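Local coordinates for actin binding protein family protein (PDB 6K2F) that probably binds and sequesters actin monomers and so restrains polymerisation, this chain being the N-terminal ADF-homology domain of a twinfilin, at residues Q25-D30 and M96-T101; I64-E69 and L81-I86; D72-G77 and G110-L115; I86-K91 and H119-S124. All blocks are in the same frame, centred on the assembly; numbering follows the deposited sequence.

Interaction 1. Residues Q25-D30 and M96-T101; sequences QATIVD and MLYSST
Ile28 on strand 25-29 and Tyr98 on helix 96-101 reach toward each other tip to tip, the Ile28 tip over one face of the ring. With CG1 anti to the carbonyl carbon and chi2 extended at 175°, Ile28 runs straight out from the strand and sets CD1 3.7 Å above the centroid of the Tyr98 ring, almost exactly on the ring normal. This is a CH-pi contact, with CG1 following along toward CZ. Leu97 and Thr101, one turn apart on the helix, bring CD2 and CG2 against the same isoleucine: Leu97 CD2 comes 3.9 Å from Ile28 CG2, and Thr101 CG2 lies 4.1 Å from Ile28 CD1. The phenol tip is held by the backbone. Ile28 N donates to Tyr98 OH at 2.9 Å, with a nearly straight N-H...O angle of 168°. Water 1, in the ring plane at its edge, sits 2.5 Å from Tyr98 OH and donates to Ile28 O, so the hydroxyl is joined directly to the N-H and, through the water, to the carbonyl. Tyr63 of the adjoining strand meets the tyrosine ring. Helix 92-101 packs here on strand 23-29 of the central mixed sheet, as in the ADF-homology fold of this domain.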
loop_
_atom_site.group_PDB
_atom_site.type_symbol
_atom_site.label_atom_id
_atom_site.label_comp_id
_atom_site.label_asym_id
_atom_site.label_seq_id
_atom_site.Cartn_x
_atom_site.Cartn_y
_atom_site.Cartn_z
ATOM N N GLN A 25 -11.265 6.544 2.658
ATOM C CA GLN A 25 -11.921 7.818 3.009
ATOM C C GLN A 25 -13.404 7.519 3.085
ATOM O O GLN A 25 -13.899 6.778 2.191
ATOM C CB GLN A 25 -11.662 8.905 1.981
ATOM C CG GLN A 25 -12.251 10.254 2.382
ATOM C CD GLN A 25 -11.891 11.293 1.355
ATOM O OE1 GLN A 25 -11.748 10.993 0.175
ATOM N NE2 GLN A 25 -11.755 12.521 1.804
ATOM N N ALA A 26 -14.070 8.020 4.116
ATOM C CA ALA A 26 -15.515 7.774 4.285
ATOM C C ALA A 26 -16.211 9.089 4.609
ATOM O O ALA A 26 -15.613 9.956 5.245
ATOM C CB ALA A 26 -15.747 6.743 5.356
ATOM N N THR A 27 -17.460 9.224 4.194
ATOM C CA THR A 27 -18.292 10.393 4.541
ATOM C C THR A 27 -19.663 9.904 4.977
ATOM O O THR A 27 -20.066 8.777 4.636
ATOM C CB THR A 27 -18.438 11.410 3.399
ATOM O OG1 THR A 27 -19.055 10.780 2.277
ATOM C CG2 THR A 27 -17.106 11.980 2.972
ATOM N N ILE A 28 -20.382 10.769 5.676
ATOM C CA ILE A 28 -21.772 10.475 6.097
ATOM C C ILE A 28 -22.693 10.852 4.933
ATOM O O ILE A 28 -22.745 12.033 4.530
ATOM C CB ILE A 28 -22.085 11.211 7.410
ATOM C CG1 ILE A 28 -21.087 10.804 8.494
ATOM C CG2 ILE A 28 -23.529 10.966 7.815
ATOM C CD1 ILE A 28 -21.214 11.557 9.811
ATOM N N VAL A 29 -23.417 9.855 4.430
ATOM C CA VAL A 29 -24.317 9.948 3.260
ATOM C C VAL A 29 -25.601 9.245 3.674
ATOM O O VAL A 29 -25.530 8.086 4.120
ATOM C CB VAL A 29 -23.722 9.310 1.993
ATOM C CG1 VAL A 29 -24.723 9.340 0.844
ATOM C CG2 VAL A 29 -22.440 9.989 1.571
ATOM N N ASP A 30 -26.742 9.900 3.511
ATOM C CA ASP A 30 -28.040 9.278 3.852
ATOM C C ASP A 30 -27.971 8.952 5.349
ATOM O O ASP A 30 -27.770 9.898 6.105
ATOM C CB ASP A 30 -28.309 8.161 2.840
ATOM C CG ASP A 30 -28.492 8.688 1.414
ATOM O OD1 ASP A 30 -28.699 9.933 1.259
ATOM O OD2 ASP A 30 -28.461 7.855 0.469
ATOM N N MET A 96 -21.104 18.663 14.518
ATOM C CA MET A 96 -21.597 17.868 15.670
ATOM C C MET A 96 -21.811 16.426 15.201
ATOM O O MET A 96 -21.394 15.500 15.915
ATOM C CB MET A 96 -22.908 18.412 16.246
ATOM C CG MET A 96 -22.783 19.754 16.965
ATOM S SD MET A 96 -21.478 19.849 18.240
ATOM C CE MET A 96 -20.153 20.604 17.299
ATOM N N LEU A 97 -22.419 16.243 14.029
ATOM C CA LEU A 97 -22.670 14.888 13.484
ATOM C C LEU A 97 -21.337 14.174 13.264
ATOM O O LEU A 97 -21.209 13.020 13.681
ATOM C CB LEU A 97 -23.427 14.988 12.162
ATOM C CG LEU A 97 -23.985 13.664 11.653
ATOM C CD1 LEU A 97 -25.026 13.101 12.609
ATOM C CD2 LEU A 97 -24.582 13.840 10.269
ATOM N N TYR A 98 -20.346 14.811 12.639
ATOM C CA TYR A 98 -19.052 14.136 12.379
ATOM C C TYR A 98 -18.305 13.880 13.684
ATOM O O TYR A 98 -17.681 12.835 13.827
ATOM C CB TYR A 98 -18.191 14.915 11.388
ATOM C CG TYR A 98 -18.501 14.534 9.969
ATOM C CD1 TYR A 98 -19.554 15.114 9.279
ATOM C CD2 TYR A 98 -17.767 13.552 9.342
ATOM C CE1 TYR A 98 -19.824 14.741 7.968
ATOM C CE2 TYR A 98 -18.006 13.181 8.039
ATOM C CZ TYR A 98 -19.060 13.757 7.354
ATOM O OH TYR A 98 -19.349 13.399 6.057
ATOM N N SER A 99 -18.341 14.823 14.612
ATOM C CA SER A 99 -17.617 14.671 15.897
ATOM C C SER A 99 -18.236 13.521 16.703
ATOM O O SER A 99 -17.475 12.649 17.180
ATOM C CB SER A 99 -17.613 15.980 16.651
ATOM O OG SER A 99 -17.064 15.811 17.950
ATOM N N SER A 100 -19.562 13.489 16.845
ATOM C CA SER A 100 -20.267 12.465 17.671
ATOM C C SER A 100 -20.160 11.075 17.015
ATOM O O SER A 100 -20.161 10.065 17.747
ATOM C CB SER A 100 -21.700 12.834 17.921
ATOM O OG SER A 100 -22.433 12.838 16.710
ATOM N N THR A 101 -20.058 11.012 15.688
ATOM C CA THR A 101 -20.058 9.729 14.922
ATOM C C THR A 101 -18.650 9.107 14.918
ATOM O O THR A 101 -18.550 7.888 14.637
ATOM C CB THR A 101 -20.645 9.959 13.524
ATOM O OG1 THR A 101 -21.983 10.431 13.679
ATOM C CG2 THR A 101 -20.601 8.729 12.651
HETATM O O HOH W 1 -21.233 14.342 4.708
#

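Interaction 2. Residues I64-E69 and L81-I86; sequences ILFRTE and LLLAYI
Four straight backbone hydrogen bonds set the pitch for the side chains, pairing Ile64 with Leu83 and Phe66 with Leu81 in antiparallel hydrogen-bonded pairs; the shortest is Leu81 N to Phe66 O at 2.7 Å. On the face carrying these four residues, Leu83 throws its CG beside its own backbone N, and the CD1 methyl drops into the dip between Ile64 and Phe66 of the partner strand, 3.9 Å from Ile64 CB and 4.2 Å from Phe66 CB. Leu81 acts as a fork. Its CD1 prong lies 4.1 Å from Phe66 CD1, coming at the ring obliquely, while its CD2 prong meets Thr68 CG2 at 3.9 Å, the two side chains crossing at about a right angle. The other face has a single bump on bump: Leu65 and Leu82, a non-hydrogen-bonded pair, run side by side, and Leu65 CD2 presses to 3.4 Å from Leu82 CD1, tighter than normal van der Waals contact. The Phe66 ring packs on helix 45-49, meeting Phe45, Asp48 and Leu49, and Phe114 covers Leu65 and Leu82. Strand 23-29 bonds along the far edge of strand 62-68, and strand 114-120 along the far edge of strand 77-85, so this contact lies mid-sheet.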
loop_
_atom_site.group_PDB
_atom_site.type_symbol
_atom_site.label_atom_id
_atom_site.label_comp_id
_atom_site.label_asym_id
_atom_site.label_seq_id
_atom_site.Cartn_x
_atom_site.Cartn_y
_atom_site.Cartn_z
ATOM N N ILE A 64 -10.756 9.457 7.463
ATOM C CA ILE A 64 -9.768 8.574 6.784
ATOM C C ILE A 64 -9.405 7.464 7.761
ATOM O O ILE A 64 -8.982 7.764 8.865
ATOM C CB ILE A 64 -8.470 9.295 6.388
ATOM C CG1 ILE A 64 -8.700 10.595 5.622
ATOM C CG2 ILE A 64 -7.591 8.306 5.626
ATOM C CD1 ILE A 64 -9.103 10.386 4.231
ATOM N N LEU A 65 -9.630 6.220 7.360
ATOM C CA LEU A 65 -9.149 5.039 8.101
ATOM C C LEU A 65 -7.802 4.668 7.500
ATOM O O LEU A 65 -7.777 4.245 6.346
ATOM C CB LEU A 65 -10.168 3.913 7.983
ATOM C CG LEU A 65 -11.574 4.287 8.416
ATOM C CD1 LEU A 65 -12.524 3.131 8.208
ATOM C CD2 LEU A 65 -11.578 4.749 9.853
ATOM N N PHE A 66 -6.738 4.931 8.234
ATOM C CA PHE A 66 -5.361 4.868 7.708
ATOM C C PHE A 66 -4.637 3.708 8.403
ATOM O O PHE A 66 -4.436 3.702 9.609
ATOM C CB PHE A 66 -4.659 6.199 7.930
ATOM C CG PHE A 66 -3.387 6.342 7.144
ATOM C CD1 PHE A 66 -2.225 5.759 7.611
ATOM C CD2 PHE A 66 -3.350 7.081 5.970
ATOM C CE1 PHE A 66 -1.043 5.898 6.909
ATOM C CE2 PHE A 66 -2.171 7.176 5.244
ATOM C CZ PHE A 66 -1.023 6.597 5.722
ATOM N N ARG A 67 -4.215 2.749 7.616
ATOM C CA ARG A 67 -3.601 1.506 8.137
ATOM C C ARG A 67 -2.153 1.771 8.560
ATOM O O ARG A 67 -1.403 2.353 7.779
ATOM C CB ARG A 67 -3.659 0.416 7.071
ATOM C CG ARG A 67 -3.231 -0.948 7.588
ATOM C CD ARG A 67 -3.271 -2.033 6.527
ATOM N NE ARG A 67 -2.505 -1.667 5.345
ATOM C CZ ARG A 67 -1.183 -1.670 5.238
ATOM N NH1 ARG A 67 -0.422 -2.028 6.260
ATOM N NH2 ARG A 67 -0.610 -1.321 4.100
ATOM N N THR A 68 -1.784 1.365 9.767
ATOM C CA THR A 68 -0.388 1.457 10.248
ATOM C C THR A 68 0.387 0.228 9.784
ATOM O O THR A 68 -0.184 -0.669 9.136
ATOM C CB THR A 68 -0.283 1.584 11.774
ATOM O OG1 THR A 68 -0.521 0.317 12.392
ATOM C CG2 THR A 68 -1.222 2.636 12.320
ATOM N N GLU A 69 1.667 0.129 10.173
ATOM C CA GLU A 69 2.515 -1.067 9.924
ATOM C C GLU A 69 2.482 -2.043 11.100
ATOM O O GLU A 69 3.177 -3.062 11.038
ATOM C CB GLU A 69 3.952 -0.622 9.664
ATOM C CG GLU A 69 4.130 0.082 8.336
ATOM C CD GLU A 69 3.650 -0.738 7.156
ATOM O OE1 GLU A 69 4.110 -1.885 6.997
ATOM O OE2 GLU A 69 2.766 -0.260 6.451
ATOM N N LEU A 81 -5.131 4.241 12.171
ATOM C CA LEU A 81 -5.434 5.607 12.640
ATOM C C LEU A 81 -6.826 5.972 12.152
ATOM O O LEU A 81 -7.174 5.661 10.997
ATOM C CB LEU A 81 -4.432 6.610 12.068
ATOM C CG LEU A 81 -2.967 6.223 12.158
ATOM C CD1 LEU A 81 -2.138 7.255 11.417
ATOM C CD2 LEU A 81 -2.546 6.063 13.592
ATOM N N LEU A 82 -7.587 6.629 13.008
ATOM C CA LEU A 82 -8.832 7.290 12.576
ATOM C C LEU A 82 -8.498 8.768 12.432
ATOM O O LEU A 82 -8.211 9.410 13.451
ATOM C CB LEU A 82 -9.939 7.049 13.601
ATOM C CG LEU A 82 -11.233 7.816 13.298
ATOM C CD1 LEU A 82 -11.776 7.483 11.919
ATOM C CD2 LEU A 82 -12.259 7.538 14.379
ATOM N N LEU A 83 -8.454 9.253 11.199
ATOM C CA LEU A 83 -8.210 10.685 10.923
ATOM C C LEU A 83 -9.581 11.311 10.716
ATOM O O LEU A 83 -10.318 10.826 9.855
ATOM C CB LEU A 83 -7.340 10.834 9.680
ATOM C CG LEU A 83 -6.042 10.024 9.671
ATOM C CD1 LEU A 83 -5.257 10.319 8.407
ATOM C CD2 LEU A 83 -5.199 10.288 10.902
ATOM N N ALA A 84 -9.930 12.317 11.497
ATOM C CA ALA A 84 -11.240 12.971 11.331
ATOM C C ALA A 84 -10.949 14.416 10.957
ATOM O O ALA A 84 -10.451 15.168 11.831
ATOM C CB ALA A 84 -12.045 12.873 12.584
ATOM N N TYR A 85 -11.225 14.762 9.701
ATOM C CA TYR A 85 -11.075 16.142 9.188
ATOM C C TYR A 85 -12.421 16.827 9.400
ATOM O O TYR A 85 -13.381 16.443 8.739
ATOM C CB TYR A 85 -10.645 16.146 7.723
ATOM C CG TYR A 85 -10.699 17.519 7.095
ATOM C CD1 TYR A 85 -9.985 18.580 7.619
ATOM C CD2 TYR A 85 -11.491 17.771 5.993
ATOM C CE1 TYR A 85 -10.049 19.843 7.054
ATOM C CE2 TYR A 85 -11.570 19.027 5.432
ATOM C CZ TYR A 85 -10.846 20.079 5.955
ATOM O OH TYR A 85 -10.952 21.328 5.400
ATOM N N ILE A 86 -12.489 17.707 10.380
ATOM C CA ILE A 86 -13.753 18.387 10.746
ATOM C C ILE A 86 -13.443 19.867 10.802
ATOM O O ILE A 86 -13.152 20.416 11.868
ATOM C CB ILE A 86 -14.341 17.825 12.053
ATOM C CG1 ILE A 86 -14.503 16.309 11.965
ATOM C CG2 ILE A 86 -15.653 18.541 12.376
ATOM C CD1 ILE A 86 -14.901 15.669 13.268
#

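Interaction 3. Residues D72-G77 and G110-L115; sequences DDITNG and GGSTFL
Gly110 O is gripped by two bonds from one residue: Thr113 N reaches it at 3.2 Å, closing a type I turn from Gly110 to Thr113, and Thr113 OG1 at 2.8 Å. Ser112 rides on this turn and meets Asp72. The aspartate's CG stands anti to the backbone N (chi1 -177°), which turns the carboxylate toward residues 110-115. OD1 takes the N-H of Ile74 at 3.2 Å, met from above the carboxylate plane, making an Asx turn. OD2 faces across the contact and, on its syn lone pair, accepts a short 2.6 Å bond from Ser112 OG. The serine reaches it because OG occupies the crowded position between its backbone N and carbonyl carbon. Ile74 lies against the serine: its extended tip, CD1, touches Ser112 CB at a tight 3.4 Å, while Thr75 CG2 lies 4.0 Å from Ser112 OG. Ser112 O is bonded to Lys79 NZ, a positive charge that may help keep Asp72 ionised. Gly110, with phi 124°, ends helix 103-109 and leads into strand 114-120. The main chain of Asp72 closes its own loop. Asp72 O accepts one sound bond, from Gly77 N at 3.2 Å, and weak ones from Thr75 N and Asn76 N, while Gly77 O returns a bond to Asp72 N. Within 72-77, Asn76 and Gly77 both face Asp72, giving the G1 beta bulge of a tight hairpin between strands 71-72 and 77-85.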
loop_
_atom_site.group_PDB
_atom_site.type_symbol
_atom_site.label_atom_id
_atom_site.label_comp_id
_atom_site.label_asym_id
_atom_site.label_seq_id
_atom_site.Cartn_x
_atom_site.Cartn_y
_atom_site.Cartn_z
ATOM N N ASP A 72 -2.275 -6.288 14.416
ATOM C CA ASP A 72 -3.269 -6.453 15.507
ATOM C C ASP A 72 -3.549 -7.948 15.673
ATOM O O ASP A 72 -4.254 -8.520 14.811
ATOM C CB ASP A 72 -4.546 -5.670 15.198
ATOM C CG ASP A 72 -5.586 -5.728 16.300
ATOM O OD1 ASP A 72 -5.292 -6.329 17.359
ATOM O OD2 ASP A 72 -6.676 -5.161 16.086
ATOM N N ASP A 73 -3.006 -8.551 16.723
ATOM C CA ASP A 73 -3.139 -10.018 16.957
ATOM C C ASP A 73 -4.617 -10.388 17.107
ATOM O O ASP A 73 -5.003 -11.484 16.650
ATOM C CB ASP A 73 -2.295 -10.479 18.145
ATOM C CG ASP A 73 -0.800 -10.452 17.864
ATOM O OD1 ASP A 73 -0.391 -10.885 16.760
ATOM O OD2 ASP A 73 -0.055 -9.990 18.743
ATOM N N ILE A 74 -5.418 -9.483 17.670
ATOM C CA ILE A 74 -6.846 -9.742 18.018
ATOM C C ILE A 74 -7.641 -10.045 16.743
ATOM O O ILE A 74 -8.517 -10.909 16.810
ATOM C CB ILE A 74 -7.423 -8.571 18.844
ATOM C CG1 ILE A 74 -6.709 -8.496 20.200
ATOM C CG2 ILE A 74 -8.936 -8.692 18.986
ATOM C CD1 ILE A 74 -7.094 -7.331 21.080
ATOM N N THR A 75 -7.349 -9.373 15.629
ATOM C CA THR A 75 -8.110 -9.470 14.360
ATOM C C THR A 75 -7.249 -10.108 13.267
ATOM O O THR A 75 -7.752 -10.221 12.111
ATOM C CB THR A 75 -8.557 -8.087 13.880
ATOM O OG1 THR A 75 -7.382 -7.358 13.507
ATOM C CG2 THR A 75 -9.339 -7.333 14.933
ATOM N N ASN A 76 -5.975 -10.405 13.569
ATOM C CA ASN A 76 -5.049 -11.038 12.586
ATOM C C ASN A 76 -4.884 -10.062 11.427
ATOM O O ASN A 76 -4.613 -10.486 10.295
ATOM C CB ASN A 76 -5.564 -12.400 12.113
ATOM C CG ASN A 76 -4.534 -13.220 11.377
ATOM O OD1 ASN A 76 -4.879 -14.020 10.498
ATOM N ND2 ASN A 76 -3.284 -13.066 11.765
ATOM N N GLY A 77 -5.045 -8.785 11.743
ATOM C CA GLY A 77 -4.945 -7.692 10.774
ATOM C C GLY A 77 -3.943 -6.661 11.258
ATOM O O GLY A 77 -2.868 -7.057 11.683
ATOM N N GLY A 110 -14.070 -2.634 16.381
ATOM C CA GLY A 110 -13.421 -3.284 17.537
ATOM C C GLY A 110 -12.490 -2.324 18.243
ATOM O O GLY A 110 -11.869 -1.484 17.564
ATOM N N GLY A 111 -12.413 -2.424 19.569
ATOM C CA GLY A 111 -11.612 -1.521 20.417
ATOM C C GLY A 111 -10.111 -1.661 20.180
ATOM O O GLY A 111 -9.403 -0.707 20.525
ATOM N N SER A 112 -9.640 -2.779 19.612
ATOM C CA SER A 112 -8.200 -3.036 19.333
ATOM C C SER A 112 -7.778 -2.336 18.036
ATOM O O SER A 112 -6.575 -2.224 17.778
ATOM C CB SER A 112 -7.883 -4.516 19.260
ATOM O OG SER A 112 -8.409 -5.098 18.069
ATOM N N THR A 113 -8.743 -1.889 17.236
ATOM C CA THR A 113 -8.509 -1.497 15.831
ATOM C C THR A 113 -7.619 -0.257 15.775
ATOM O O THR A 113 -6.723 -0.216 14.905
ATOM C CB THR A 113 -9.828 -1.197 15.113
ATOM O OG1 THR A 113 -10.629 -2.380 15.174
ATOM C CG2 THR A 113 -9.621 -0.737 13.685
ATOM N N PHE A 114 -7.930 0.765 16.567
ATOM C CA PHE A 114 -7.352 2.121 16.377
ATOM C C PHE A 114 -6.259 2.381 17.403
ATOM O O PHE A 114 -6.479 2.324 18.616
ATOM C CB PHE A 114 -8.435 3.193 16.394
ATOM C CG PHE A 114 -9.376 3.014 15.237
ATOM C CD1 PHE A 114 -8.998 3.408 13.966
ATOM C CD2 PHE A 114 -10.598 2.386 15.416
ATOM C CE1 PHE A 114 -9.849 3.229 12.894
ATOM C CE2 PHE A 114 -11.443 2.200 14.340
ATOM C CZ PHE A 114 -11.069 2.617 13.088
ATOM N N LEU A 115 -5.077 2.657 16.880
ATOM C CA LEU A 115 -3.908 3.050 17.697
ATOM C C LEU A 115 -4.166 4.475 18.189
ATOM O O LEU A 115 -4.001 4.744 19.397
ATOM C CB LEU A 115 -2.684 2.956 16.784
ATOM C CG LEU A 115 -1.344 3.312 17.412
ATOM C CD1 LEU A 115 -0.885 2.200 18.335
ATOM C CD2 LEU A 115 -0.313 3.577 16.330
#

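Interaction 4. Residues I86-K91 and H119-S124; sequences IPDRAK and HGTVFS
Ile86 leaves the end of strand 77-85 with its CG1 beside the backbone N, and its side chain crosses that of His119 at about a right angle. CB starts 4.0 Å from His119 CE1; CG1 carries the chain on past the ring (chi2 172°); and the CD1 tip closes to 3.7 Å from the same CE1, coming at the imidazole obliquely, with ND1 only slightly farther off. That CD1 also touches Tyr98 and Ser99 of helix 92-101, so the methyl is wedged between helix and histidine. At the root of the side chain, Ile86 N donates to Gly120 O at 2.9 Å, nearly straight (N-H...O 174°) and close to the C=O axis. It extends the parallel pairing of strands 77-85 and 114-120, which are joined through helices 92-101 and 103-109 in a beta-alpha-beta crossover; residues 86-91 form the connection leaving the first strand. Just past this bond the backbones come closest, Pro87 beside Thr121. Thr121 CG2 faces two oxygens, 3.5 Å from Ile86 O and 3.7 Å from Asp88 OD1. Pro87 CA makes a C-H...O contact of 3.4 Å with Thr121 O. Water 2 donates to that carbonyl and accepts from Asp88 N, joining the two chains. Pro87 then opens a type I turn to Ala90, after which Lys91 takes the N-cap position of helix 92-101, while across the contact Asp125 accepts a bond from Thr121 N.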
loop_
_atom_site.group_PDB
_atom_site.type_symbol
_atom_site.label_atom_id
_atom_site.label_comp_id
_atom_site.label_asym_id
_atom_site.label_seq_id
_atom_site.Cartn_x
_atom_site.Cartn_y
_atom_site.Cartn_z
ATOM N N ILE A 86 -12.489 17.707 10.380
ATOM C CA ILE A 86 -13.753 18.387 10.746
ATOM C C ILE A 86 -13.443 19.867 10.802
ATOM O O ILE A 86 -13.152 20.416 11.868
ATOM C CB ILE A 86 -14.341 17.825 12.053
ATOM C CG1 ILE A 86 -14.503 16.309 11.965
ATOM C CG2 ILE A 86 -15.653 18.541 12.376
ATOM C CD1 ILE A 86 -14.901 15.669 13.268
ATOM N N PRO A 87 -13.442 20.553 9.630
ATOM C CA PRO A 87 -13.060 21.958 9.572
ATOM C C PRO A 87 -14.018 22.860 10.355
ATOM O O PRO A 87 -15.203 22.599 10.356
ATOM C CB PRO A 87 -13.032 22.269 8.069
ATOM C CG PRO A 87 -13.922 21.216 7.434
ATOM C CD PRO A 87 -13.732 19.986 8.301
ATOM N N ASP A 88 -13.488 23.900 10.991
ATOM C CA ASP A 88 -14.242 24.786 11.910
ATOM C C ASP A 88 -15.370 25.488 11.151
ATOM O O ASP A 88 -16.371 25.834 11.801
ATOM C CB ASP A 88 -13.330 25.824 12.551
ATOM C CG ASP A 88 -12.397 25.294 13.612
ATOM O OD1 ASP A 88 -12.718 24.243 14.210
ATOM O OD2 ASP A 88 -11.377 25.972 13.860
ATOM N N ARG A 89 -15.224 25.730 9.841
ATOM C CA ARG A 89 -16.241 26.541 9.117
ATOM C C ARG A 89 -17.395 25.641 8.664
ATOM O O ARG A 89 -18.432 26.226 8.212
ATOM C CB ARG A 89 -15.655 27.299 7.923
ATOM C CG ARG A 89 -15.334 26.452 6.701
ATOM C CD ARG A 89 -14.733 27.359 5.641
ATOM N NE ARG A 89 -14.551 26.689 4.373
ATOM C CZ ARG A 89 -15.478 26.606 3.418
ATOM N NH1 ARG A 89 -16.684 27.110 3.619
ATOM N NH2 ARG A 89 -15.200 25.973 2.293
ATOM N N ALA A 90 -17.292 24.321 8.804
ATOM C CA ALA A 90 -18.429 23.421 8.518
ATOM C C ALA A 90 -19.575 23.859 9.445
ATOM O O ALA A 90 -19.340 24.371 10.578
ATOM C CB ALA A 90 -18.052 21.975 8.684
ATOM N N LYS A 91 -20.807 23.745 8.968
ATOM C CA LYS A 91 -21.974 24.184 9.761
ATOM C C LYS A 91 -22.023 23.374 11.063
ATOM O O LYS A 91 -21.589 22.189 11.078
ATOM C CB LYS A 91 -23.258 24.076 8.936
ATOM C CG LYS A 91 -23.345 25.041 7.758
ATOM C CD LYS A 91 -22.891 26.461 8.067
ATOM C CE LYS A 91 -23.142 27.440 6.938
ATOM N NZ LYS A 91 -22.132 27.313 5.861
ATOM N N HIS A 119 -8.085 14.133 15.540
ATOM C CA HIS A 119 -9.057 15.171 15.130
ATOM C C HIS A 119 -8.272 16.345 14.550
ATOM O O HIS A 119 -7.346 16.819 15.215
ATOM C CB HIS A 119 -9.909 15.550 16.335
ATOM C CG HIS A 119 -10.912 16.611 16.063
ATOM N ND1 HIS A 119 -12.265 16.338 16.025
ATOM C CD2 HIS A 119 -10.777 17.942 15.869
ATOM C CE1 HIS A 119 -12.920 17.471 15.792
ATOM N NE2 HIS A 119 -12.037 18.461 15.695
ATOM N N GLY A 120 -8.567 16.762 13.326
ATOM C CA GLY A 120 -7.874 17.894 12.689
ATOM C C GLY A 120 -8.879 18.808 12.031
ATOM O O GLY A 120 -9.968 18.337 11.708
ATOM N N THR A 121 -8.544 20.087 11.884
ATOM C CA THR A 121 -9.497 21.089 11.325
ATOM C C THR A 121 -8.948 21.705 10.046
ATOM O O THR A 121 -9.688 22.456 9.415
ATOM C CB THR A 121 -9.831 22.154 12.372
ATOM O OG1 THR A 121 -8.664 22.954 12.605
ATOM C CG2 THR A 121 -10.323 21.527 13.665
ATOM N N VAL A 122 -7.688 21.444 9.713
ATOM C CA VAL A 122 -7.030 22.004 8.495
ATOM C C VAL A 122 -6.205 20.870 7.883
ATOM O O VAL A 122 -5.831 19.920 8.613
ATOM C CB VAL A 122 -6.172 23.235 8.830
ATOM C CG1 VAL A 122 -6.995 24.403 9.314
ATOM C CG2 VAL A 122 -5.145 22.905 9.880
ATOM N N PHE A 123 -5.928 20.954 6.597
ATOM C CA PHE A 123 -5.114 19.946 5.883
ATOM C C PHE A 123 -3.762 19.758 6.569
ATOM O O PHE A 123 -3.257 18.608 6.646
ATOM C CB PHE A 123 -4.879 20.357 4.441
ATOM C CG PHE A 123 -6.052 20.214 3.501
ATOM C CD1 PHE A 123 -7.363 20.192 3.942
ATOM C CD2 PHE A 123 -5.802 20.154 2.140
ATOM C CE1 PHE A 123 -8.398 20.067 3.041
ATOM C CE2 PHE A 123 -6.844 20.026 1.239
ATOM C CZ PHE A 123 -8.132 19.977 1.694
ATOM N N SER A 124 -3.181 20.827 7.080
ATOM C CA SER A 124 -1.823 20.821 7.671
ATOM C C SER A 124 -1.823 20.064 9.014
ATOM O O SER A 124 -0.721 19.808 9.546
ATOM C CB SER A 124 -1.291 22.229 7.795
ATOM O OG SER A 124 -2.071 23.023 8.680
HETATM O O HOH W 2 -10.804 24.708 10.381
#

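Interaction 2 is the core contact, all its touching residues buried near the centre of the chain; the other three are partly buried and lie farther out. It joins neighbouring strands by backbone bonds and apolar side chains, whereas interaction 1 lays a helix over the same sheet, chiefly through one aromatic ring and its hydroxyl, with aliphatic packing. Interactions 3 and 4 sit on opposite sides of the chain's centre, about 27 Å apart between centres, yet both use strand 114-120: interaction 3 is carried by a serine-carboxylate hydrogen bond, interaction 4 by main-chain bonding and a water. Ile86 is shared by interactions 2 and 4, and along the chain interaction 2 is nested within interaction 1.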